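Local coordinates for protein argonaute (Aquifex aeolicus, PDB 1YVU) that uses short single-stranded DNA guides to find complementary RNA targets and cleaves the target strand with the help of divalent metal ions, at residues 339-349 against 478-487; 658-666 against 674-682. All coordinates share one frame; numbering follows the deposited sequence.

Contact 1: 339-349 against 478-487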
ATOM      1  N   PHE A 339     -30.672  14.819   2.753  1.00 45.76           N
ATOM      2  CA  PHE A 339     -29.918  15.714   1.875  1.00 34.62           C
ATOM      3  C   PHE A 339     -29.890  15.137   0.459  1.00 33.80           C
ATOM      4  O   PHE A 339     -30.251  15.815  -0.492  1.00 33.58           O
ATOM      5  CB  PHE A 339     -28.494  15.992   2.412  1.00 31.86           C
ATOM      6  CG  PHE A 339     -27.651  16.878   1.503  1.00 32.41           C
ATOM      7  CD1 PHE A 339     -28.054  18.189   1.193  1.00 31.95           C
ATOM      8  CD2 PHE A 339     -26.519  16.355   0.845  1.00 27.66           C
ATOM      9  CE1 PHE A 339     -27.343  18.959   0.218  1.00 32.60           C
ATOM     10  CE2 PHE A 339     -25.805  17.121  -0.127  1.00 25.47           C
ATOM     11  CZ  PHE A 339     -26.220  18.416  -0.443  1.00 23.44           C
ATOM     12  N   LEU A 340     -29.628  13.843   0.352  1.00 33.59           N
ATOM     13  CA  LEU A 340     -29.561  13.203  -0.952  1.00 32.44           C
ATOM     14  C   LEU A 340     -30.906  13.002  -1.632  1.00 36.01           C
ATOM     15  O   LEU A 340     -30.950  12.619  -2.799  1.00 34.53           O
ATOM     16  CB  LEU A 340     -28.819  11.875  -0.853  1.00 34.94           C
ATOM     17  CG  LEU A 340     -27.297  11.931  -0.702  1.00 36.09           C
ATOM     18  CD1 LEU A 340     -26.815  10.555  -0.240  1.00 43.03           C
ATOM     19  CD2 LEU A 340     -26.601  12.391  -2.004  1.00 32.17           C
ATOM     20  N   GLU A 341     -31.994  13.232  -0.899  1.00 32.02           N
ATOM     21  CA  GLU A 341     -33.328  13.084  -1.461  1.00 32.59           C
ATOM     22  C   GLU A 341     -33.667  14.384  -2.120  1.00 34.73           C
ATOM     23  O   GLU A 341     -33.995  14.422  -3.300  1.00 30.65           O
ATOM     24  CB  GLU A 341     -34.370  12.764  -0.378  1.00 40.37           C
ATOM     25  CG  GLU A 341     -34.596  11.264  -0.085  1.00 47.58           C
ATOM     26  CD  GLU A 341     -35.541  10.971   1.105  1.00 49.91           C
ATOM     27  OE1 GLU A 341     -36.727  11.389   1.068  1.00 52.04           O
ATOM     28  OE2 GLU A 341     -35.092  10.296   2.066  1.00 43.79           O
ATOM     29  N   LEU A 342     -33.403  15.450  -1.373  1.00 38.25           N
ATOM     30  CA  LEU A 342     -33.690  16.823  -1.770  1.00 44.75           C
ATOM     31  C   LEU A 342     -32.676  17.571  -2.639  1.00 45.77           C
ATOM     32  O   LEU A 342     -33.028  18.581  -3.258  1.00 40.75           O
ATOM     33  CB  LEU A 342     -33.978  17.639  -0.505  1.00 51.72           C
ATOM     34  CG  LEU A 342     -35.325  17.400   0.193  1.00 55.39           C
ATOM     35  CD1 LEU A 342     -35.273  17.827   1.671  1.00 56.52           C
ATOM     36  CD2 LEU A 342     -36.411  18.175  -0.551  1.00 58.41           C
ATOM     37  N   CYS A 343     -31.440  17.072  -2.691  1.00 42.63           N
ATOM     38  CA  CYS A 343     -30.351  17.703  -3.453  1.00 44.46           C
ATOM     39  C   CYS A 343     -30.454  17.764  -4.989  1.00 49.63           C
ATOM     40  O   CYS A 343     -30.824  16.792  -5.652  1.00 54.50           O
ATOM     41  CB  CYS A 343     -29.001  17.081  -3.083  1.00 44.22           C
ATOM     42  SG  CYS A 343     -28.668  15.540  -3.950  1.00 33.15           S
ATOM     43  N   ARG A 344     -30.071  18.918  -5.534  1.00 50.96           N
ATOM     44  CA  ARG A 344     -30.050  19.172  -6.973  1.00 53.10           C
ATOM     45  C   ARG A 344     -28.555  19.070  -7.377  1.00 53.82           C
ATOM     46  O   ARG A 344     -27.737  19.853  -6.900  1.00 58.94           O
ATOM     47  CB  ARG A 344     -30.617  20.576  -7.242  1.00 52.32           C
ATOM     48  CG  ARG A 344     -30.615  21.115  -8.673  1.00 54.29           C
ATOM     49  CD  ARG A 344     -30.992  22.578  -8.542  1.00 70.42           C
ATOM     50  NE  ARG A 344     -30.961  23.379  -9.765  1.00 77.97           N
ATOM     51  CZ  ARG A 344     -30.937  24.718  -9.792  1.00 83.62           C
ATOM     52  NH1 ARG A 344     -30.925  25.426  -8.668  1.00 82.31           N
ATOM     53  NH2 ARG A 344     -30.979  25.359 -10.952  1.00 83.85           N
ATOM     54  N   PRO A 345     -28.183  18.083  -8.220  1.00 49.07           N
ATOM     55  CA  PRO A 345     -26.783  17.895  -8.663  1.00 50.13           C
ATOM     56  C   PRO A 345     -26.196  19.002  -9.566  1.00 49.67           C
ATOM     57  O   PRO A 345     -26.883  19.931  -9.959  1.00 54.16           O
ATOM     58  CB  PRO A 345     -26.854  16.568  -9.424  1.00 52.99           C
ATOM     59  CG  PRO A 345     -28.042  15.896  -8.828  1.00 47.44           C
ATOM     60  CD  PRO A 345     -29.024  16.985  -8.724  1.00 39.69           C
ATOM     61  N   PHE A 346     -24.904  18.912  -9.862  1.00 45.10           N
ATOM     62  CA  PHE A 346     -24.262  19.861 -10.754  1.00 44.67           C
ATOM     63  C   PHE A 346     -24.194  19.106 -12.056  1.00 46.48           C
ATOM     64  O   PHE A 346     -23.293  18.309 -12.275  1.00 48.22           O
ATOM     65  CB  PHE A 346     -22.854  20.206 -10.275  1.00 44.15           C
ATOM     66  CG  PHE A 346     -22.826  20.994  -9.012  1.00 41.00           C
ATOM     67  CD1 PHE A 346     -22.830  20.343  -7.775  1.00 45.29           C
ATOM     68  CD2 PHE A 346     -22.788  22.400  -9.051  1.00 45.71           C
ATOM     69  CE1 PHE A 346     -22.792  21.084  -6.588  1.00 45.26           C
ATOM     70  CE2 PHE A 346     -22.751  23.159  -7.879  1.00 43.61           C
ATOM     71  CZ  PHE A 346     -22.754  22.507  -6.642  1.00 48.53           C
ATOM     72  N   VAL A 347     -25.177  19.339 -12.906  1.00 52.15           N
ATOM     73  CA  VAL A 347     -25.277  18.654 -14.191  1.00 54.53           C
ATOM     74  C   VAL A 347     -24.196  18.878 -15.265  1.00 52.60           C
ATOM     75  O   VAL A 347     -23.939  20.003 -15.685  1.00 54.29           O
ATOM     76  CB  VAL A 347     -26.691  18.857 -14.798  1.00 55.70           C
ATOM     77  CG1 VAL A 347     -27.721  18.169 -13.913  1.00 57.98           C
ATOM     78  CG2 VAL A 347     -27.023  20.360 -14.933  1.00 58.96           C
ATOM     79  N   LYS A 348     -23.547  17.790 -15.668  1.00 51.33           N
ATOM     80  CA  LYS A 348     -22.524  17.836 -16.703  1.00 52.70           C
ATOM     81  C   LYS A 348     -23.104  17.255 -17.990  1.00 53.32           C
ATOM     82  O   LYS A 348     -22.699  17.645 -19.091  1.00 59.82           O
ATOM     83  CB  LYS A 348     -21.270  17.070 -16.283  1.00 62.75           C
ATOM     84  CG  LYS A 348     -20.076  17.252 -17.239  1.00 60.34           C
ATOM     85  CD  LYS A 348     -18.786  16.648 -16.695  1.00 60.62           C
ATOM     86  CE  LYS A 348     -18.225  17.455 -15.535  1.00 68.18           C
ATOM     87  NZ  LYS A 348     -16.941  16.895 -15.058  1.00 66.86           N
ATOM     88  N   LYS A 349     -24.036  16.311 -17.847  1.00 53.19           N
ATOM     89  CA  LYS A 349     -24.699  15.691 -18.991  1.00 48.49           C
ATOM     90  C   LYS A 349     -26.164  15.416 -18.633  1.00 48.46           C
ATOM     91  O   LYS A 349     -26.474  14.461 -17.916  1.00 43.53           O
ATOM     92  CB  LYS A 349     -23.962  14.417 -19.439  1.00 46.01           C
ATOM     93  CG  LYS A 349     -24.188  14.115 -20.917  1.00 43.62           C
ATOM     94  CD  LYS A 349     -23.445  12.901 -21.407  1.00 38.01           C
ATOM     95  CE  LYS A 349     -23.842  12.609 -22.843  1.00 37.84           C
ATOM     96  NZ  LYS A 349     -23.054  11.480 -23.437  1.00 35.21           N
ATOM     97  N   LEU A 478     -24.459   9.521  -9.929  1.00 11.70           N
ATOM     98  CA  LEU A 478     -24.308  10.944 -10.173  1.00 15.55           C
ATOM     99  C   LEU A 478     -22.833  11.344 -10.263  1.00 19.45           C
ATOM    100  O   LEU A 478     -22.411  12.007 -11.219  1.00 15.77           O
ATOM    101  CB  LEU A 478     -24.999  11.727  -9.074  1.00  8.96           C
ATOM    102  CG  LEU A 478     -26.520  11.675  -9.109  1.00 14.09           C
ATOM    103  CD1 LEU A 478     -27.039  12.329  -7.860  1.00 14.76           C
ATOM    104  CD2 LEU A 478     -27.059  12.348 -10.359  1.00  9.53           C
ATOM    105  N   ALA A 479     -22.047  10.821  -9.331  1.00 18.51           N
ATOM    106  CA  ALA A 479     -20.621  11.082  -9.263  1.00 19.66           C
ATOM    107  C   ALA A 479     -19.892  10.550 -10.493  1.00 21.99           C
ATOM    108  O   ALA A 479     -19.101  11.278 -11.113  1.00 27.97           O
ATOM    109  CB  ALA A 479     -20.064  10.442  -8.009  1.00 27.16           C
ATOM    110  N   LYS A 480     -20.198   9.301 -10.854  1.00 21.69           N
ATOM    111  CA  LYS A 480     -19.596   8.605 -12.020  1.00 27.78           C
ATOM    112  C   LYS A 480     -19.864   9.262 -13.380  1.00 31.93           C
ATOM    113  O   LYS A 480     -19.193   8.945 -14.346  1.00 34.54           O
ATOM    114  CB  LYS A 480     -20.138   7.178 -12.166  1.00 28.74           C
ATOM    115  CG  LYS A 480     -19.685   6.157 -11.199  1.00 23.94           C
ATOM    116  CD  LYS A 480     -20.807   5.154 -11.113  1.00 22.34           C
ATOM    117  CE  LYS A 480     -20.409   3.937 -10.327  1.00 25.82           C
ATOM    118  NZ  LYS A 480     -20.213   4.091  -8.886  1.00 26.79           N
ATOM    119  N   THR A 481     -20.889  10.111 -13.468  1.00 29.27           N
ATOM    120  CA  THR A 481     -21.271  10.735 -14.737  1.00 24.37           C
ATOM    121  C   THR A 481     -21.029  12.229 -14.785  1.00 27.05           C
ATOM    122  O   THR A 481     -21.488  12.914 -15.711  1.00 30.62           O
ATOM    123  CB  THR A 481     -22.745  10.435 -15.025  1.00 22.56           C
ATOM    124  OG1 THR A 481     -23.554  10.926 -13.942  1.00 16.55           O
ATOM    125  CG2 THR A 481     -22.952   8.929 -15.188  1.00 14.34           C
ATOM    126  N   GLY A 482     -20.315  12.710 -13.764  1.00 29.17           N
ATOM    127  CA  GLY A 482     -19.978  14.121 -13.625  1.00 26.10           C
ATOM    128  C   GLY A 482     -21.089  14.982 -13.045  1.00 24.58           C
ATOM    129  O   GLY A 482     -20.874  16.153 -12.736  1.00 27.89           O
ATOM    130  N   ASN A 483     -22.270  14.388 -12.877  1.00 27.29           N
ATOM    131  CA  ASN A 483     -23.437  15.066 -12.332  1.00 23.91           C
ATOM    132  C   ASN A 483     -23.394  14.904 -10.813  1.00 25.01           C
ATOM    133  O   ASN A 483     -24.317  14.384 -10.190  1.00 19.99           O
ATOM    134  CB  ASN A 483     -24.704  14.470 -12.952  1.00 26.34           C
ATOM    135  CG  ASN A 483     -24.615  14.343 -14.487  1.00 26.39           C
ATOM    136  OD1 ASN A 483     -24.747  15.322 -15.204  1.00 36.67           O
ATOM    137  ND2 ASN A 483     -24.377  13.141 -14.975  1.00 26.89           N
ATOM    138  N   ILE A 484     -22.286  15.375 -10.235  1.00 22.33           N
ATOM    139  CA  ILE A 484     -21.996  15.304  -8.807  1.00 23.09           C
ATOM    140  C   ILE A 484     -23.117  15.845  -7.895  1.00 25.20           C
ATOM    141  O   ILE A 484     -23.625  16.953  -8.098  1.00 26.52           O
ATOM    142  CB  ILE A 484     -20.604  15.936  -8.475  1.00 23.37           C
ATOM    143  CG1 ILE A 484     -20.540  17.413  -8.874  1.00 23.88           C
ATOM    144  CG2 ILE A 484     -19.483  15.129  -9.161  1.00 17.60           C
ATOM    145  CD1 ILE A 484     -19.545  18.219  -8.055  1.00 13.79           C
ATOM    146  N   PRO A 485     -23.530  15.051  -6.889  1.00 27.28           N
ATOM    147  CA  PRO A 485     -24.597  15.456  -5.962  1.00 30.20           C
ATOM    148  C   PRO A 485     -24.355  16.701  -5.126  1.00 26.26           C
ATOM    149  O   PRO A 485     -25.276  17.489  -4.851  1.00 24.62           O
ATOM    150  CB  PRO A 485     -24.767  14.219  -5.078  1.00 28.25           C
ATOM    151  CG  PRO A 485     -23.424  13.553  -5.148  1.00 33.29           C
ATOM    152  CD  PRO A 485     -23.035  13.703  -6.558  1.00 26.90           C
ATOM    153  N   TYR A 486     -23.098  16.872  -4.762  1.00 21.78           N
ATOM    154  CA  TYR A 486     -22.679  17.969  -3.930  1.00 22.40           C
ATOM    155  C   TYR A 486     -21.190  18.197  -4.090  1.00 26.94           C
ATOM    156  O   TYR A 486     -20.491  17.377  -4.710  1.00 23.40           O
ATOM    157  CB  TYR A 486     -23.004  17.643  -2.454  1.00 20.57           C
ATOM    158  CG  TYR A 486     -22.501  16.289  -1.964  1.00 15.14           C
ATOM    159  CD1 TYR A 486     -21.171  16.110  -1.553  1.00 18.45           C
ATOM    160  CD2 TYR A 486     -23.326  15.173  -1.962  1.00 15.37           C
ATOM    161  CE1 TYR A 486     -20.676  14.859  -1.160  1.00 22.25           C
ATOM    162  CE2 TYR A 486     -22.840  13.892  -1.573  1.00 14.34           C
ATOM    163  CZ  TYR A 486     -21.515  13.748  -1.182  1.00 16.71           C
ATOM    164  OH  TYR A 486     -20.999  12.513  -0.862  1.00 26.89           O
ATOM    165  N   LYS A 487     -20.708  19.277  -3.479  1.00 25.66           N
ATOM    166  CA  LYS A 487     -19.286  19.627  -3.451  1.00 24.14           C
ATOM    167  C   LYS A 487     -19.104  20.354  -2.149  1.00 24.37           C
ATOM    168  O   LYS A 487     -20.070  20.885  -1.606  1.00 28.04           O
ATOM    169  CB  LYS A 487     -18.836  20.503  -4.634  1.00 26.72           C
ATOM    170  CG  LYS A 487     -19.388  21.924  -4.690  1.00 32.00           C
ATOM    171  CD  LYS A 487     -18.907  22.650  -5.931  1.00 29.88           C
ATOM    172  CE  LYS A 487     -19.382  24.086  -5.924  1.00 35.27           C
ATOM    173  NZ  LYS A 487     -18.713  24.853  -7.000  1.00 43.15           N
TER

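Contact 2: 658-666 against 674-682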
ATOM      1  N   GLN A 658      -7.432  18.947   5.022  1.00 16.48           N
ATOM      2  CA  GLN A 658      -7.812  18.970   3.605  1.00 17.86           C
ATOM      3  C   GLN A 658      -7.907  17.547   3.041  1.00 19.21           C
ATOM      4  O   GLN A 658      -8.645  17.291   2.118  1.00 14.71           O
ATOM      5  CB  GLN A 658      -6.763  19.724   2.806  1.00 16.52           C
ATOM      6  CG  GLN A 658      -6.424  21.081   3.359  1.00 24.69           C
ATOM      7  CD  GLN A 658      -5.292  21.772   2.635  1.00 25.44           C
ATOM      8  OE1 GLN A 658      -4.325  21.145   2.178  1.00 18.63           O
ATOM      9  NE2 GLN A 658      -5.412  23.088   2.521  1.00 27.10           N
ATOM     10  N   ILE A 659      -7.119  16.633   3.603  1.00 19.71           N
ATOM     11  CA  ILE A 659      -7.101  15.235   3.197  1.00 16.61           C
ATOM     12  C   ILE A 659      -8.401  14.627   3.647  1.00 17.74           C
ATOM     13  O   ILE A 659      -9.091  13.980   2.859  1.00 26.79           O
ATOM     14  CB  ILE A 659      -5.896  14.546   3.843  1.00 10.33           C
ATOM     15  CG1 ILE A 659      -4.764  14.564   2.850  1.00  6.23           C
ATOM     16  CG2 ILE A 659      -6.213  13.114   4.413  1.00 15.14           C
ATOM     17  CD1 ILE A 659      -3.488  14.320   3.476  1.00  8.02           C
ATOM     18  N   LEU A 660      -8.732  14.909   4.912  1.00 15.73           N
ATOM     19  CA  LEU A 660      -9.945  14.459   5.583  1.00  8.18           C
ATOM     20  C   LEU A 660     -11.183  14.976   4.899  1.00 10.24           C
ATOM     21  O   LEU A 660     -12.152  14.239   4.754  1.00 12.21           O
ATOM     22  CB  LEU A 660      -9.952  14.945   7.006  1.00  2.00           C
ATOM     23  CG  LEU A 660      -9.153  14.141   7.991  1.00  6.94           C
ATOM     24  CD1 LEU A 660      -9.122  14.846   9.314  1.00  9.70           C
ATOM     25  CD2 LEU A 660      -9.826  12.807   8.132  1.00  8.86           C
ATOM     26  N   SER A 661     -11.130  16.221   4.417  1.00  9.01           N
ATOM     27  CA  SER A 661     -12.273  16.802   3.719  1.00 12.08           C
ATOM     28  C   SER A 661     -12.459  16.167   2.354  1.00  9.79           C
ATOM     29  O   SER A 661     -13.575  15.866   1.981  1.00 13.92           O
ATOM     30  CB  SER A 661     -12.130  18.313   3.599  1.00 15.09           C
ATOM     31  OG  SER A 661     -12.220  18.920   4.883  1.00 19.05           O
ATOM     32  N   LEU A 662     -11.353  15.841   1.691  1.00  9.05           N
ATOM     33  CA  LEU A 662     -11.360  15.236   0.359  1.00  5.31           C
ATOM     34  C   LEU A 662     -11.781  13.794   0.331  1.00  6.03           C
ATOM     35  O   LEU A 662     -11.952  13.255  -0.747  1.00  2.00           O
ATOM     36  CB  LEU A 662      -9.982  15.354  -0.311  1.00  5.76           C
ATOM     37  CG  LEU A 662      -9.527  16.729  -0.820  1.00  6.29           C
ATOM     38  CD1 LEU A 662      -8.080  16.698  -1.228  1.00 10.02           C
ATOM     39  CD2 LEU A 662     -10.381  17.237  -1.954  1.00 13.47           C
ATOM     40  N   THR A 663     -11.937  13.157   1.496  1.00  8.44           N
ATOM     41  CA  THR A 663     -12.376  11.750   1.526  1.00  9.09           C
ATOM     42  C   THR A 663     -13.826  11.737   1.096  1.00 11.75           C
ATOM     43  O   THR A 663     -14.306  10.799   0.498  1.00 10.00           O
ATOM     44  CB  THR A 663     -12.360  11.183   2.919  1.00  9.78           C
ATOM     45  OG1 THR A 663     -13.049  12.090   3.793  1.00 12.99           O
ATOM     46  CG2 THR A 663     -10.952  10.952   3.390  1.00  3.32           C
ATOM     47  N   LEU A 664     -14.485  12.848   1.398  1.00 16.18           N
ATOM     48  CA  LEU A 664     -15.892  13.089   1.095  1.00 18.12           C
ATOM     49  C   LEU A 664     -16.149  13.368  -0.376  1.00 16.25           C
ATOM     50  O   LEU A 664     -17.298  13.466  -0.807  1.00 19.82           O
ATOM     51  CB  LEU A 664     -16.423  14.256   1.936  1.00 17.88           C
ATOM     52  CG  LEU A 664     -16.058  14.360   3.417  1.00 18.92           C
ATOM     53  CD1 LEU A 664     -16.906  15.445   4.003  1.00 11.05           C
ATOM     54  CD2 LEU A 664     -16.231  13.050   4.175  1.00 12.02           C
HETATM   55  N   MSE A 665     -15.077  13.510  -1.140  1.00 12.77           N
HETATM   56  CA  MSE A 665     -15.208  13.727  -2.563  1.00 16.55           C
HETATM   57  C   MSE A 665     -15.228  12.417  -3.294  1.00 17.28           C
HETATM   58  O   MSE A 665     -15.132  12.374  -4.513  1.00 24.35           O
HETATM   59  CB  MSE A 665     -14.122  14.660  -3.095  1.00 26.00           C
HETATM   60  CG  MSE A 665     -14.337  16.092  -2.682  1.00 34.73           C
HETATM   61 SE   MSE A 665     -16.219  16.566  -2.684  1.00 39.97          SE
HETATM   62  CE  MSE A 665     -16.306  17.310  -4.392  1.00 34.03           C
ATOM     63  N   ASN A 666     -15.380  11.340  -2.530  1.00 23.65           N
ATOM     64  CA  ASN A 666     -15.452   9.987  -3.067  1.00 17.91           C
ATOM     65  C   ASN A 666     -16.892   9.507  -3.155  1.00 19.67           C
ATOM     66  O   ASN A 666     -17.156   8.384  -3.566  1.00 19.52           O
ATOM     67  CB  ASN A 666     -14.616   9.060  -2.218  1.00 22.89           C
ATOM     68  CG  ASN A 666     -13.167   9.258  -2.447  1.00 17.58           C
ATOM     69  OD1 ASN A 666     -12.717   9.207  -3.593  1.00 25.42           O
ATOM     70  ND2 ASN A 666     -12.407   9.509  -1.375  1.00 26.40           N
ATOM     71  N   LYS A 674     -11.111   5.161   2.872  1.00 27.83           N
ATOM     72  CA  LYS A 674      -9.890   5.454   3.598  1.00 20.34           C
ATOM     73  C   LYS A 674      -9.063   6.553   2.986  1.00 24.58           C
ATOM     74  O   LYS A 674      -8.466   7.350   3.706  1.00 20.86           O
ATOM     75  CB  LYS A 674      -9.077   4.165   3.615  1.00 23.04           C
ATOM     76  CG  LYS A 674      -7.705   4.175   4.247  1.00 17.89           C
ATOM     77  CD  LYS A 674      -7.227   2.751   4.215  1.00 21.56           C
ATOM     78  CE  LYS A 674      -5.743   2.657   4.309  1.00 25.42           C
ATOM     79  NZ  LYS A 674      -5.243   1.287   3.889  1.00 30.34           N
ATOM     80  N   LEU A 675      -9.051   6.606   1.660  1.00 20.40           N
ATOM     81  CA  LEU A 675      -8.220   7.560   0.945  1.00 19.21           C
ATOM     82  C   LEU A 675      -8.862   8.848   0.393  1.00 14.45           C
ATOM     83  O   LEU A 675     -10.053   8.852   0.047  1.00 18.01           O
ATOM     84  CB  LEU A 675      -7.470   6.812  -0.173  1.00 23.86           C
ATOM     85  CG  LEU A 675      -6.381   5.780   0.176  1.00 25.30           C
ATOM     86  CD1 LEU A 675      -5.699   5.288  -1.092  1.00 29.71           C
ATOM     87  CD2 LEU A 675      -5.331   6.396   1.099  1.00 30.39           C
ATOM     88  N   PRO A 676      -8.096   9.982   0.360  1.00 12.44           N
ATOM     89  CA  PRO A 676      -8.597  11.262  -0.164  1.00 10.59           C
ATOM     90  C   PRO A 676      -8.876  11.025  -1.627  1.00 10.85           C
ATOM     91  O   PRO A 676      -8.169  10.233  -2.254  1.00 11.14           O
ATOM     92  CB  PRO A 676      -7.380  12.168  -0.075  1.00  8.35           C
ATOM     93  CG  PRO A 676      -6.624  11.605   0.991  1.00 12.44           C
ATOM     94  CD  PRO A 676      -6.736  10.168   0.900  1.00  6.31           C
ATOM     95  N   ALA A 677      -9.857  11.727  -2.183  1.00 10.24           N
ATOM     96  CA  ALA A 677     -10.201  11.563  -3.596  1.00 13.94           C
ATOM     97  C   ALA A 677      -9.035  11.713  -4.564  1.00 14.01           C
ATOM     98  O   ALA A 677      -9.004  11.048  -5.609  1.00 16.63           O
ATOM     99  CB  ALA A 677     -11.334  12.483  -3.991  1.00 10.32           C
ATOM    100  N   THR A 678      -8.037  12.487  -4.141  1.00 13.48           N
ATOM    101  CA  THR A 678      -6.816  12.731  -4.930  1.00 21.94           C
ATOM    102  C   THR A 678      -5.955  11.477  -5.190  1.00 19.20           C
ATOM    103  O   THR A 678      -5.221  11.403  -6.199  1.00 16.49           O
ATOM    104  CB  THR A 678      -5.959  13.853  -4.299  1.00 17.75           C
ATOM    105  OG1 THR A 678      -5.760  13.591  -2.903  1.00 21.05           O
ATOM    106  CG2 THR A 678      -6.654  15.163  -4.436  1.00 20.16           C
ATOM    107  N   VAL A 679      -6.039  10.506  -4.267  1.00 18.86           N
ATOM    108  CA  VAL A 679      -5.295   9.254  -4.407  1.00 16.20           C
ATOM    109  C   VAL A 679      -6.137   7.999  -4.355  1.00 14.65           C
ATOM    110  O   VAL A 679      -5.648   6.929  -4.679  1.00 18.27           O
ATOM    111  CB  VAL A 679      -4.092   9.117  -3.439  1.00 12.37           C
ATOM    112  CG1 VAL A 679      -2.999  10.076  -3.849  1.00  6.96           C
ATOM    113  CG2 VAL A 679      -4.526   9.309  -2.006  1.00  7.51           C
ATOM    114  N   HIS A 680      -7.414   8.123  -4.014  1.00 16.00           N
ATOM    115  CA  HIS A 680      -8.285   6.958  -3.960  1.00 17.44           C
ATOM    116  C   HIS A 680      -8.393   6.366  -5.335  1.00 23.10           C
ATOM    117  O   HIS A 680      -8.672   7.068  -6.311  1.00 22.77           O
ATOM    118  CB  HIS A 680      -9.660   7.307  -3.457  1.00  8.02           C
ATOM    119  CG  HIS A 680     -10.608   6.151  -3.504  1.00 19.03           C
ATOM    120  ND1 HIS A 680     -11.688   6.127  -4.366  1.00 18.46           N
ATOM    121  CD2 HIS A 680     -10.654   5.004  -2.803  1.00 12.53           C
ATOM    122  CE1 HIS A 680     -12.365   5.011  -4.175  1.00  9.46           C
ATOM    123  NE2 HIS A 680     -11.764   4.311  -3.235  1.00 16.56           N
ATOM    124  N   TYR A 681      -8.088   5.073  -5.377  1.00 31.24           N
ATOM    125  CA  TYR A 681      -8.071   4.246  -6.586  1.00 31.97           C
ATOM    126  C   TYR A 681      -6.894   4.502  -7.540  1.00 37.68           C
ATOM    127  O   TYR A 681      -6.751   3.790  -8.541  1.00 32.93           O
ATOM    128  CB  TYR A 681      -9.398   4.349  -7.350  1.00 32.32           C
ATOM    129  CG  TYR A 681     -10.172   3.070  -7.365  1.00 33.29           C
ATOM    130  CD1 TYR A 681     -10.468   2.380  -6.162  1.00 35.14           C
ATOM    131  CD2 TYR A 681     -10.580   2.511  -8.581  1.00 33.04           C
ATOM    132  CE1 TYR A 681     -11.148   1.154  -6.175  1.00 40.05           C
ATOM    133  CE2 TYR A 681     -11.265   1.288  -8.620  1.00 45.89           C
ATOM    134  CZ  TYR A 681     -11.548   0.602  -7.414  1.00 51.07           C
ATOM    135  OH  TYR A 681     -12.200  -0.628  -7.461  1.00 54.77           O
ATOM    136  N   SER A 682      -6.046   5.493  -7.232  1.00 35.00           N
ATOM    137  CA  SER A 682      -4.907   5.816  -8.094  1.00 37.40           C
ATOM    138  C   SER A 682      -3.908   4.683  -8.316  1.00 39.71           C
ATOM    139  O   SER A 682      -3.476   4.473  -9.461  1.00 39.75           O
ATOM    140  CB  SER A 682      -4.195   7.093  -7.656  1.00 32.32           C
ATOM    141  OG  SER A 682      -4.974   8.211  -8.017  1.00 30.87           O
TER

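Contact 1: 339-349 against 478-487
Asn483 and the backbone at Lys348 and Lys349 make the polar end of this contact. Asn483 CB lies 4.1 Å from Phe346 O. CG is anti to the carbonyl carbon (chi1 -48°), which carries the amide to the chain at 348-349. There OD1 takes two backbone N-H groups. Lys349 N comes in the carbonyl plane, on a lone pair, at 2.9 Å from Asn483 OD1, and its bond is nearly straight (176°). Lys348 N is 2.8 Å from the same OD1, tilted from that plane. ND2 turns back to its own segment and donates to Thr481 OG1, nearly in the amide plane. Asn483 also centres an inverse gamma turn.

Further along, Phe346 N donates to Ile484 O at 2.9 Å. The same carbonyl oxygen lies at the edge of the Phe346 ring, in its plane. The Lys487 and Phe346 side chains cross at about a right angle, with Lys487 CE 3.8 Å from Phe346 CZ; Lys487 NZ pairs with Glu527. Pro345 CG packs on the two methyls of Leu478. At the other end, Phe339 CE2 meets Tyr486 CD2 at 3.6 Å, the ring planes 54° apart. Tyr486 OH bonds to Glu475 of helix 466-480.

The segments join the Mid domain to the PIWI domain, within the PIWI lobe. Beside a row of apolar contacts, one amide oxygen of Asn483 accepts both Lys348 N and Lys349 N, and the bond from ND2 to Thr481 OG1 helps fix how that amide is turned.

Contact 2: 658-666 against 674-682
The Asn666 amide and the His680 ring cross at a slant, their planes 63° apart. OD1 is the amide atom nearest the imidazole. With chi1 at -74°, Asn666 CG sits beside its own backbone N, and the amide reaches across to the chain around Ala677. Its ND2 makes a weak, bent bond to Leu675 O, with Asn666 ND2 2.8 Å from that oxygen. The same ND2 donates to Thr663 O of its own segment, which also accepts from Asn666 N on the same face. Ile659 and Pro676 lie side by side and point the same way, with Ile659 CG2 3.8 Å from Pro676 CG.

This is the PIWI domain, which has an RNase H fold. The contact packs residues 658-666, on helix 652-661 and running on from it, against the loop that leads into helix 682-690. That helix carries Asp683, which binds the calcium ion of this crystal. The CB of Leu675 points away from 658-666, and its side chain is about 5 Å from that of Asp571, an active-site residue by similarity.

Leu662 and Thr678 cross at about a right angle, Leu662 CD1 being 3.8 Å from Thr678 CG2. Thr678 OG1 bonds to His569. Met665, a selenomethionine, meets Ala677 with its CB, 3.6 Å from Ala677 CB. Ala677 N donates to Leu662 O at 3.0 Å from above the carbonyl plane, and Met665 N reaches that oxygen from the opposite face.

From the N terminus, the chain first enters contact 1 at 339-349, at the start of the Mid domain. It then runs through the parallel sheet built mostly from Mid strands and through helix 466-480 before 478-487 closes this long loop across the Mid-PIWI boundary. The chain goes on through the RNase H strands to helix 652-661. Contact 2 opens there and closes a short loop at the start of helix 682-690, inside the PIWI domain. The two loops follow in series and neither nest nor cross. Their centres are about 18 Å apart, yet they touch: Tyr486 CE1 packs on Leu664 O, and Lys487 CA on Met665 CE.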